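Local coordinates for protein pyrrolysyl-tRNA synthetase (Desulfitobacterium hafniense, PDB 3DSQ) that probably charges its cognate transfer RNA with pyrrolysine in an ATP-dependent reaction, working as a homodimer, at residues B[165-170]-B[269-274]. Residues are numbered along the deposited sequence; the frame is centred on the assembly and turned at random.
Sequences GAQHLN and HVQSMA. With NA (sodium ion), chain D.
Gln-167 reaches across to Val-270, against which Leu-169 also packs, joining the motif 2 loop of the class II synthetase core, between antiparallel strands 150-159 and 171-180, to the turn after helix 257-265. With CG beside its backbone N (chi1 -63°) and the chain extended beyond, Gln-167 presents OE1 to the N-H of Val-270, a nearly straight bond of 2.9 Å whose donor is tilted 33° from the carbonyl plane. Water 1 donates to OE1 of Gln-167 and to OE1 of Gln-271, bridging two acceptors that lie 3.4 Å apart. The amide's other end is held too, since NE2 of Gln-167 bonds Gln-268 O, fixing which way the amide is turned. A leucine in place of Gln-167 would probably leave Val-270 N and Gln-268 O without their mates and water 1 less firmly placed. The backbone carbonyl O of Gln-167 binds the sodium ion, together with Gln-164 O and Ser-163 OG. Leu-169 and Val-270 meet tip to tip, CG against CG1 at 3.7 Å. Gln-271, bent at chi2 (73°), slides past Leu-169 in the opposite direction, its NE2 3.8 Å from CD2. The methyl of Ala-274 touches both ends of the leucine fork, CB lying 3.8 Å from CD1 and 3.9 Å from CD2 of Leu-169.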
loop_
_atom_site.group_PDB
_atom_site.type_symbol
_atom_site.label_atom_id
_atom_site.label_comp_id
_atom_site.label_asym_id
_atom_site.label_seq_id
_atom_site.Cartn_x
_atom_site.Cartn_y
_atom_site.Cartn_z
ATOM N N GLY B 165 -4.129 18.735 -13.262
ATOM C CA GLY B 165 -5.380 18.890 -12.542
ATOM C C GLY B 165 -5.338 19.983 -11.492
ATOM O O GLY B 165 -4.270 20.500 -11.157
ATOM N N ALA B 166 -6.506 20.329 -10.960
ATOM C CA ALA B 166 -6.606 21.376 -9.954
ATOM C C ALA B 166 -6.186 20.939 -8.549
ATOM O O ALA B 166 -5.937 21.782 -7.686
ATOM C CB ALA B 166 -8.023 21.919 -9.923
ATOM N N GLN B 167 -6.111 19.634 -8.312
ATOM C CA GLN B 167 -5.720 19.135 -6.997
ATOM C C GLN B 167 -4.475 18.262 -7.087
ATOM O O GLN B 167 -4.105 17.819 -8.173
ATOM C CB GLN B 167 -6.872 18.345 -6.367
ATOM C CG GLN B 167 -8.111 19.180 -6.097
ATOM C CD GLN B 167 -9.172 18.424 -5.316
ATOM O OE1 GLN B 167 -8.964 18.055 -4.162
ATOM N NE2 GLN B 167 -10.316 18.187 -5.947
ATOM N N HIS B 168 -3.830 18.016 -5.949
ATOM C CA HIS B 168 -2.617 17.201 -5.930
ATOM C C HIS B 168 -2.489 16.289 -4.711
ATOM O O HIS B 168 -2.830 16.672 -3.591
ATOM C CB HIS B 168 -1.377 18.107 -5.986
ATOM C CG HIS B 168 -0.078 17.356 -5.911
ATOM N ND1 HIS B 168 0.437 16.652 -6.977
ATOM C CD2 HIS B 168 0.778 17.154 -4.880
ATOM C CE1 HIS B 168 1.550 16.044 -6.607
ATOM N NE2 HIS B 168 1.781 16.333 -5.339
ATOM N N LEU B 169 -1.994 15.077 -4.945
ATOM C CA LEU B 169 -1.741 14.110 -3.880
ATOM C C LEU B 169 -0.270 13.722 -4.012
ATOM O O LEU B 169 0.157 13.298 -5.084
ATOM C CB LEU B 169 -2.599 12.849 -4.053
ATOM C CG LEU B 169 -4.085 12.855 -3.650
ATOM C CD1 LEU B 169 -4.666 11.468 -3.896
ATOM C CD2 LEU B 169 -4.238 13.226 -2.183
ATOM N N ASN B 170 0.520 13.887 -2.955
ATOM C CA ASN B 170 1.922 13.487 -3.032
ATOM C C ASN B 170 1.966 11.971 -3.043
ATOM O O ASN B 170 2.833 11.379 -3.667
ATOM C CB ASN B 170 2.728 13.996 -1.832
ATOM C CG ASN B 170 2.934 15.498 -1.862
ATOM O OD1 ASN B 170 3.136 16.091 -2.921
ATOM N ND2 ASN B 170 2.891 16.117 -0.695
ATOM N N HIS B 269 -12.877 17.061 -2.053
ATOM C CA HIS B 269 -11.424 16.955 -2.022
ATOM C C HIS B 269 -10.973 15.544 -2.388
ATOM O O HIS B 269 -11.534 14.552 -1.907
ATOM C CB HIS B 269 -10.881 17.302 -0.632
ATOM C CG HIS B 269 -10.877 18.768 -0.319
ATOM N ND1 HIS B 269 -10.561 19.732 -1.255
ATOM C CD2 HIS B 269 -11.063 19.428 0.850
ATOM C CE1 HIS B 269 -10.550 20.919 -0.674
ATOM N NE2 HIS B 269 -10.849 20.761 0.603
ATOM N N VAL B 270 -9.951 15.445 -3.231
ATOM C CA VAL B 270 -9.455 14.129 -3.615
ATOM C C VAL B 270 -8.791 13.494 -2.385
ATOM O O VAL B 270 -8.602 12.272 -2.321
ATOM C CB VAL B 270 -8.441 14.225 -4.787
ATOM C CG1 VAL B 270 -7.134 14.851 -4.304
ATOM C CG2 VAL B 270 -8.207 12.837 -5.393
ATOM N N GLN B 271 -8.447 14.334 -1.411
ATOM C CA GLN B 271 -7.820 13.870 -0.171
ATOM C C GLN B 271 -8.808 13.093 0.694
ATOM O O GLN B 271 -8.414 12.244 1.489
ATOM C CB GLN B 271 -7.310 15.050 0.670
ATOM C CG GLN B 271 -6.033 15.748 0.189
ATOM C CD GLN B 271 -6.239 16.607 -1.052
ATOM O OE1 GLN B 271 -7.361 17.017 -1.370
ATOM N NE2 GLN B 271 -5.144 16.898 -1.752
ATOM N N SER B 272 -10.093 13.400 0.555
ATOM C CA SER B 272 -11.120 12.742 1.356
ATOM C C SER B 272 -11.005 11.209 1.464
ATOM O O SER B 272 -11.327 10.627 2.497
ATOM C CB SER B 272 -12.501 13.150 0.832
ATOM O OG SER B 272 -13.377 12.048 0.805
ATOM N N MET B 273 -10.528 10.547 0.424
ATOM C CA MET B 273 -10.419 9.092 0.501
ATOM C C MET B 273 -9.012 8.543 0.279
ATOM O O MET B 273 -8.816 7.343 0.109
ATOM C CB MET B 273 -11.427 8.449 -0.466
ATOM C CG MET B 273 -12.862 8.616 0.009
ATOM S SD MET B 273 -14.169 8.074 -1.132
ATOM C CE MET B 273 -14.371 9.528 -2.065
ATOM N N ALA B 274 -8.022 9.425 0.329
ATOM C CA ALA B 274 -6.641 9.013 0.141
ATOM C C ALA B 274 -6.030 8.627 1.481
ATOM O O ALA B 274 -6.684 8.714 2.519
ATOM C CB ALA B 274 -5.849 10.165 -0.487
HETATM NA NA NA D . -3.926 15.724 -9.830
HETATM O O HOH W 1 -7.548 19.420 -2.557
HETATM O O HOH W 2 -5.100 19.690 -3.565
#